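Local coordinates for protein putative thioesterase II (Thermobifida fusca, PDB 3BBJ) that probably hydrolyses acyl-CoA thioesters, being a putative thioesterase II built from two domains of the HotDog type, at residues Pro127-Cys132 with Asp152-Pro157; Gly176-Ser181 with Leu233-Thr238. All blocks are in the same frame, centred on the assembly; numbering follows the deposited sequence.

Contact 1: Pro127-Cys132 with Asp152-Pro157; sequences PPQHQC and DVDFSP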
loop_
_atom_site.group_PDB
_atom_site.type_symbol
_atom_site.label_atom_id
_atom_site.label_comp_id
_atom_site.label_asym_id
_atom_site.label_seq_id
_atom_site.Cartn_x
_atom_site.Cartn_y
_atom_site.Cartn_z
ATOM N N PRO A 127 21.788 -12.420 -8.659
ATOM C CA PRO A 127 22.600 -13.080 -9.669
ATOM C C PRO A 127 22.056 -12.848 -11.069
ATOM O O PRO A 127 20.852 -12.670 -11.227
ATOM C CB PRO A 127 22.461 -14.558 -9.320
ATOM C CG PRO A 127 22.063 -14.598 -7.906
ATOM C CD PRO A 127 21.284 -13.370 -7.650
ATOM N N PRO A 128 22.932 -12.843 -12.087
ATOM C CA PRO A 128 22.442 -12.711 -13.467
ATOM C C PRO A 128 21.402 -13.768 -13.825
ATOM O O PRO A 128 21.405 -14.865 -13.260
ATOM C CB PRO A 128 23.703 -12.901 -14.310
ATOM C CG PRO A 128 24.831 -12.537 -13.406
ATOM C CD PRO A 128 24.403 -12.925 -12.022
ATOM N N GLN A 129 20.519 -13.422 -14.756
ATOM C CA GLN A 129 19.454 -14.317 -15.185
ATOM C C GLN A 129 19.988 -15.690 -15.637
ATOM O O GLN A 129 19.340 -16.715 -15.403
ATOM C CB GLN A 129 18.649 -13.669 -16.313
ATOM C CG GLN A 129 17.328 -14.366 -16.619
ATOM C CD GLN A 129 16.515 -13.636 -17.657
ATOM O OE1 GLN A 129 17.042 -12.813 -18.389
ATOM N NE2 GLN A 129 15.223 -13.934 -17.726
ATOM N N HIS A 130 21.162 -15.708 -16.268
ATOM C CA HIS A 130 21.749 -16.956 -16.759
ATOM C C HIS A 130 22.198 -17.885 -15.623
ATOM O O HIS A 130 22.227 -19.099 -15.800
ATOM C CB HIS A 130 22.889 -16.688 -17.759
ATOM C CG HIS A 130 24.173 -16.217 -17.138
ATOM N ND1 HIS A 130 24.572 -14.895 -17.164
ATOM C CD2 HIS A 130 25.166 -16.897 -16.513
ATOM C CE1 HIS A 130 25.748 -14.781 -16.569
ATOM N NE2 HIS A 130 26.128 -15.979 -16.162
ATOM N N GLN A 131 22.532 -17.322 -14.459
ATOM C CA GLN A 131 22.890 -18.142 -13.289
ATOM C C GLN A 131 21.659 -18.601 -12.508
ATOM O O GLN A 131 21.776 -19.402 -11.584
ATOM C CB GLN A 131 23.831 -17.387 -12.346
ATOM C CG GLN A 131 25.235 -17.169 -12.897
ATOM C CD GLN A 131 26.108 -16.353 -11.952
ATOM O OE1 GLN A 131 26.054 -16.521 -10.727
ATOM N NE2 GLN A 131 26.907 -15.451 -12.518
ATOM N N CYS A 132 20.486 -18.091 -12.881
ATOM C CA CYS A 132 19.232 -18.414 -12.197
ATOM C C CYS A 132 18.613 -19.686 -12.756
ATOM O O CYS A 132 18.946 -20.127 -13.860
ATOM C CB CYS A 132 18.227 -17.259 -12.309
ATOM S SG CYS A 132 18.704 -15.783 -11.404
ATOM N N ASP A 152 7.303 -16.813 -17.156
ATOM C CA ASP A 152 8.564 -17.513 -16.946
ATOM C C ASP A 152 9.149 -16.820 -15.732
ATOM O O ASP A 152 9.213 -15.600 -15.700
ATOM C CB ASP A 152 9.522 -17.377 -18.134
ATOM C CG ASP A 152 9.102 -18.197 -19.345
ATOM O OD1 ASP A 152 8.252 -19.106 -19.206
ATOM O OD2 ASP A 152 9.635 -17.923 -20.448
ATOM N N VAL A 153 9.519 -17.601 -14.719
ATOM C CA VAL A 153 10.060 -17.078 -13.482
ATOM C C VAL A 153 11.372 -17.790 -13.188
ATOM O O VAL A 153 11.395 -18.992 -12.984
ATOM C CB VAL A 153 9.079 -17.319 -12.338
ATOM C CG1 VAL A 153 9.622 -16.755 -11.038
ATOM C CG2 VAL A 153 7.718 -16.711 -12.681
ATOM N N ASP A 154 12.460 -17.035 -13.192
ATOM C CA ASP A 154 13.788 -17.557 -12.919
ATOM C C ASP A 154 14.127 -17.162 -11.512
ATOM O O ASP A 154 14.017 -15.984 -11.168
ATOM C CB ASP A 154 14.801 -16.899 -13.849
ATOM C CG ASP A 154 14.519 -17.183 -15.316
ATOM O OD1 ASP A 154 14.683 -18.353 -15.734
ATOM O OD2 ASP A 154 14.151 -16.230 -16.039
ATOM N N PHE A 155 14.537 -18.127 -10.703
ATOM C CA PHE A 155 14.877 -17.880 -9.310
ATOM C C PHE A 155 16.383 -17.923 -9.104
ATOM O O PHE A 155 17.067 -18.712 -9.738
ATOM C CB PHE A 155 14.256 -18.962 -8.434
ATOM C CG PHE A 155 12.773 -19.098 -8.590
ATOM C CD1 PHE A 155 11.911 -18.251 -7.905
ATOM C CD2 PHE A 155 12.233 -20.095 -9.389
ATOM C CE1 PHE A 155 10.532 -18.385 -8.020
ATOM C CE2 PHE A 155 10.857 -20.235 -9.517
ATOM C CZ PHE A 155 10.003 -19.382 -8.826
ATOM N N SER A 156 16.902 -17.089 -8.209
ATOM C CA SER A 156 18.286 -17.222 -7.808
ATOM C C SER A 156 18.439 -18.641 -7.238
ATOM O O SER A 156 17.445 -19.253 -6.846
ATOM C CB SER A 156 18.648 -16.205 -6.734
ATOM O OG SER A 156 17.842 -16.390 -5.585
ATOM N N PRO A 157 19.674 -19.177 -7.205
ATOM C CA PRO A 157 19.902 -20.479 -6.581
ATOM C C PRO A 157 19.380 -20.586 -5.142
ATOM O O PRO A 157 18.760 -21.582 -4.771
ATOM C CB PRO A 157 21.432 -20.611 -6.613
ATOM C CG PRO A 157 21.843 -19.821 -7.775
ATOM C CD PRO A 157 20.923 -18.635 -7.783
HETATM O O HOH W 1 17.704 -19.062 -16.741
#
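D152-P157 runs extended as far as F155, leaves the strand at S156 and enters helix 157-163 at P157. Beside it P127-C132 coils into a tight turn, in which Q131 N and C132 N bond back to P128 O and Q129 O. The two backbones come closest at C132 and S156, whose CA atoms are 4.6 Å apart. C132 fits this narrow place because its side chain is short: its CB lies 3.2 Å from F155 O and 3.8 Å from D154 CB. Further out, Q129 bridges the gap with a fully extended chain, CG anti to the backbone N (chi1 -167°). Its NE2 gives D154 OD2 a hydrogen bond of 3.0 Å that is almost straight, 171° at the hydrogen. The acceptor lies in the amide plane, yet the donor arrives from above the carboxylate plane, as the two flat groups are turned 79° apart. D154 OD1 takes a salt bridge from R134, so both oxygens of this buried carboxylate have partners and it is probably ionised. At the other end, P127 CG meets P157 CD tip to tip at 4.2 Å, while S156 OG caps a backbone NH of the first helical turn and bonds to S159 OG. The contact thus packs a proline-rich turn on a strand-to-helix junction with a serine N-cap, within the C-terminal HotDog domain.

Contact 2: Gly176-Ser181 with Leu233-Thr238; sequences GYVDLS and LAFRST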
loop_
_atom_site.group_PDB
_atom_site.type_symbol
_atom_site.label_atom_id
_atom_site.label_comp_id
_atom_site.label_asym_id
_atom_site.label_seq_id
_atom_site.Cartn_x
_atom_site.Cartn_y
_atom_site.Cartn_z
ATOM N N GLY A 176 15.014 -12.955 -8.340
ATOM C CA GLY A 176 15.269 -13.514 -9.631
ATOM C C GLY A 176 14.674 -12.616 -10.683
ATOM O O GLY A 176 14.626 -11.404 -10.512
ATOM N N TYR A 177 14.234 -13.229 -11.778
ATOM C CA TYR A 177 13.690 -12.512 -12.917
ATOM C C TYR A 177 12.318 -13.061 -13.292
ATOM O O TYR A 177 12.056 -14.256 -13.152
ATOM C CB TYR A 177 14.677 -12.606 -14.089
ATOM C CG TYR A 177 16.038 -12.074 -13.712
ATOM C CD1 TYR A 177 16.906 -12.845 -12.945
ATOM C CD2 TYR A 177 16.437 -10.787 -14.072
ATOM C CE1 TYR A 177 18.134 -12.374 -12.555
ATOM C CE2 TYR A 177 17.678 -10.290 -13.685
ATOM C CZ TYR A 177 18.525 -11.093 -12.930
ATOM O OH TYR A 177 19.758 -10.631 -12.538
ATOM N N VAL A 178 11.450 -12.174 -13.756
ATOM C CA VAL A 178 10.109 -12.547 -14.177
ATOM C C VAL A 178 9.724 -11.822 -15.443
ATOM O O VAL A 178 10.140 -10.676 -15.670
ATOM C CB VAL A 178 9.067 -12.211 -13.108
ATOM C CG1 VAL A 178 9.070 -10.661 -12.743
ATOM C CG2 VAL A 178 7.700 -12.699 -13.549
ATOM N N ASP A 179 8.928 -12.498 -16.267
ATOM C CA ASP A 179 8.415 -11.938 -17.519
ATOM C C ASP A 179 7.273 -12.828 -17.982
ATOM O O ASP A 179 7.073 -13.917 -17.431
ATOM C CB ASP A 179 9.531 -11.922 -18.581
ATOM C CG ASP A 179 9.325 -10.841 -19.661
ATOM O OD1 ASP A 179 8.196 -10.307 -19.816
ATOM O OD2 ASP A 179 10.323 -10.524 -20.352
ATOM N N LEU A 180 6.518 -12.367 -18.966
ATOM C CA LEU A 180 5.540 -13.212 -19.653
ATOM C C LEU A 180 6.265 -14.417 -20.277
ATOM O O LEU A 180 7.427 -14.323 -20.659
ATOM C CB LEU A 180 4.817 -12.420 -20.749
ATOM C CG LEU A 180 3.933 -11.250 -20.284
ATOM C CD1 LEU A 180 3.410 -10.455 -21.473
ATOM C CD2 LEU A 180 2.788 -11.788 -19.441
ATOM N N SER A 181 5.578 -15.549 -20.376
ATOM C CA SER A 181 6.220 -16.771 -20.841
ATOM C C SER A 181 6.593 -16.753 -22.348
ATOM O O SER A 181 5.918 -16.134 -23.196
ATOM C CB SER A 181 5.325 -17.983 -20.531
ATOM O OG SER A 181 4.172 -18.031 -21.384
ATOM N N LEU A 233 11.891 -8.465 -15.834
ATOM C CA LEU A 233 12.059 -7.648 -14.634
ATOM C C LEU A 233 12.751 -8.456 -13.552
ATOM O O LEU A 233 12.446 -9.635 -13.369
ATOM C CB LEU A 233 10.698 -7.146 -14.155
ATOM C CG LEU A 233 10.026 -6.257 -15.208
ATOM C CD1 LEU A 233 8.541 -6.032 -14.950
ATOM C CD2 LEU A 233 10.772 -4.943 -15.308
ATOM N N ALA A 234 13.712 -7.830 -12.875
ATOM C CA ALA A 234 14.317 -8.394 -11.673
ATOM C C ALA A 234 13.329 -8.157 -10.521
ATOM O O ALA A 234 12.760 -7.060 -10.421
ATOM C CB ALA A 234 15.648 -7.702 -11.367
ATOM N N PHE A 235 13.141 -9.164 -9.657
ATOM C CA PHE A 235 12.199 -9.067 -8.552
ATOM C C PHE A 235 12.829 -9.461 -7.238
ATOM O O PHE A 235 13.824 -10.163 -7.200
ATOM C CB PHE A 235 10.964 -9.950 -8.788
ATOM C CG PHE A 235 11.234 -11.460 -8.679
ATOM C CD1 PHE A 235 11.211 -12.109 -7.444
ATOM C CD2 PHE A 235 11.472 -12.223 -9.811
ATOM C CE1 PHE A 235 11.467 -13.479 -7.350
ATOM C CE2 PHE A 235 11.712 -13.591 -9.718
ATOM C CZ PHE A 235 11.717 -14.212 -8.488
ATOM N N ARG A 236 12.228 -8.976 -6.153
ATOM C CA ARG A 236 12.574 -9.405 -4.811
ATOM C C ARG A 236 11.293 -9.380 -4.023
ATOM O O ARG A 236 10.546 -8.379 -4.072
ATOM C CB ARG A 236 13.597 -8.488 -4.148
ATOM C CG ARG A 236 13.874 -8.892 -2.692
ATOM C CD ARG A 236 14.566 -7.825 -1.847
ATOM N NE ARG A 236 14.078 -6.477 -2.153
ATOM C CZ ARG A 236 14.280 -5.399 -1.405
ATOM N NH1 ARG A 236 14.933 -5.490 -0.246
ATOM N NH2 ARG A 236 13.796 -4.227 -1.814
ATOM N N SER A 237 11.051 -10.478 -3.302
ATOM C CA SER A 237 9.840 -10.645 -2.485
ATOM C C SER A 237 10.207 -10.924 -1.041
ATOM O O SER A 237 11.014 -11.780 -0.780
ATOM C CB SER A 237 8.986 -11.784 -3.005
ATOM O OG SER A 237 7.814 -11.853 -2.221
ATOM N N THR A 238 9.607 -10.197 -0.107
ATOM C CA THR A 238 9.917 -10.348 1.295
ATOM C C THR A 238 8.655 -10.257 2.135
ATOM O O THR A 238 7.591 -9.911 1.638
ATOM C CB THR A 238 10.946 -9.293 1.763
ATOM O OG1 THR A 238 10.354 -7.999 1.770
ATOM C CG2 THR A 238 12.139 -9.283 0.847
#
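F235 takes the crowded position for its first torsion, CG between the backbone N and the carbonyl carbon (chi1 71°), and this folds the ring back across the neighbouring strand onto G176. One face of the ring receives the glycine backbone: G176 CA stands 4.0 Å from the ring centroid as a CH-pi contact, and G176 N also lies over that face, while V178 N comes up at the edge. A glycine suits this place for two reasons. A CB would press on F235 CE2, and at phi 151°, psi -148° it would also be jammed against the carbonyl O of the residue before. V178, likewise branched into the crowded position with CG1, crosses F235 at about a right angle, its CB 4.1 Å from F235 CD2, and CG1 also rests on L233 CB. These apolar groups share a face of the sheet, where V153 adds to the packing round F235 and F194 and L195 of helix 191-198 meet L233, consistent with the HotDog fold, a curved antiparallel sheet wrapped round a central helix, a place helix 191-198 probably takes here. The strands pair in antiparallel register, G176 with F235 and V178 with L233 as hydrogen-bonded pairs and Y177 with A234 as the non-hydrogen-bonded pair between them. F235 N to G176 O, V178 N to L233 O and L233 N to V178 O each measure 2.8 Å, whereas G176 N to F235 O is longer at 3.2 Å. Segments 176-180 and 233-238 run at 122°, well short of antiparallel, and bridge only at these pairs. On the other face CE2 of the Y177 ring touches A234 CB at 4.0 Å; the small alanine lets the ring lie close to the strand, its OH hydrogen-bonded to P127 O.

How the contacts relate
Y177 is the main residue through which the two contacts meet, their centres about 9 Å apart. Its backbone O lies 2.8 Å from D154 N, a probable hydrogen bond that places strand 151-155 next to strand 173-180, which in turn pairs with 233-243 in contact 2. Its side chain works outward: the bond from Y177 OH to P127 O, 2.7 Å long, joins the two contacts, and Y177 CE1 packs 3.4 Å from Q129 N, so one ring spans from the A234 strand to the turn of contact 1. D152 OD1 also packs on S181 CB. Both contacts thus belong to one sheet region of the C-terminal domain, contact 1 nearer the periphery and contact 2 buried further in.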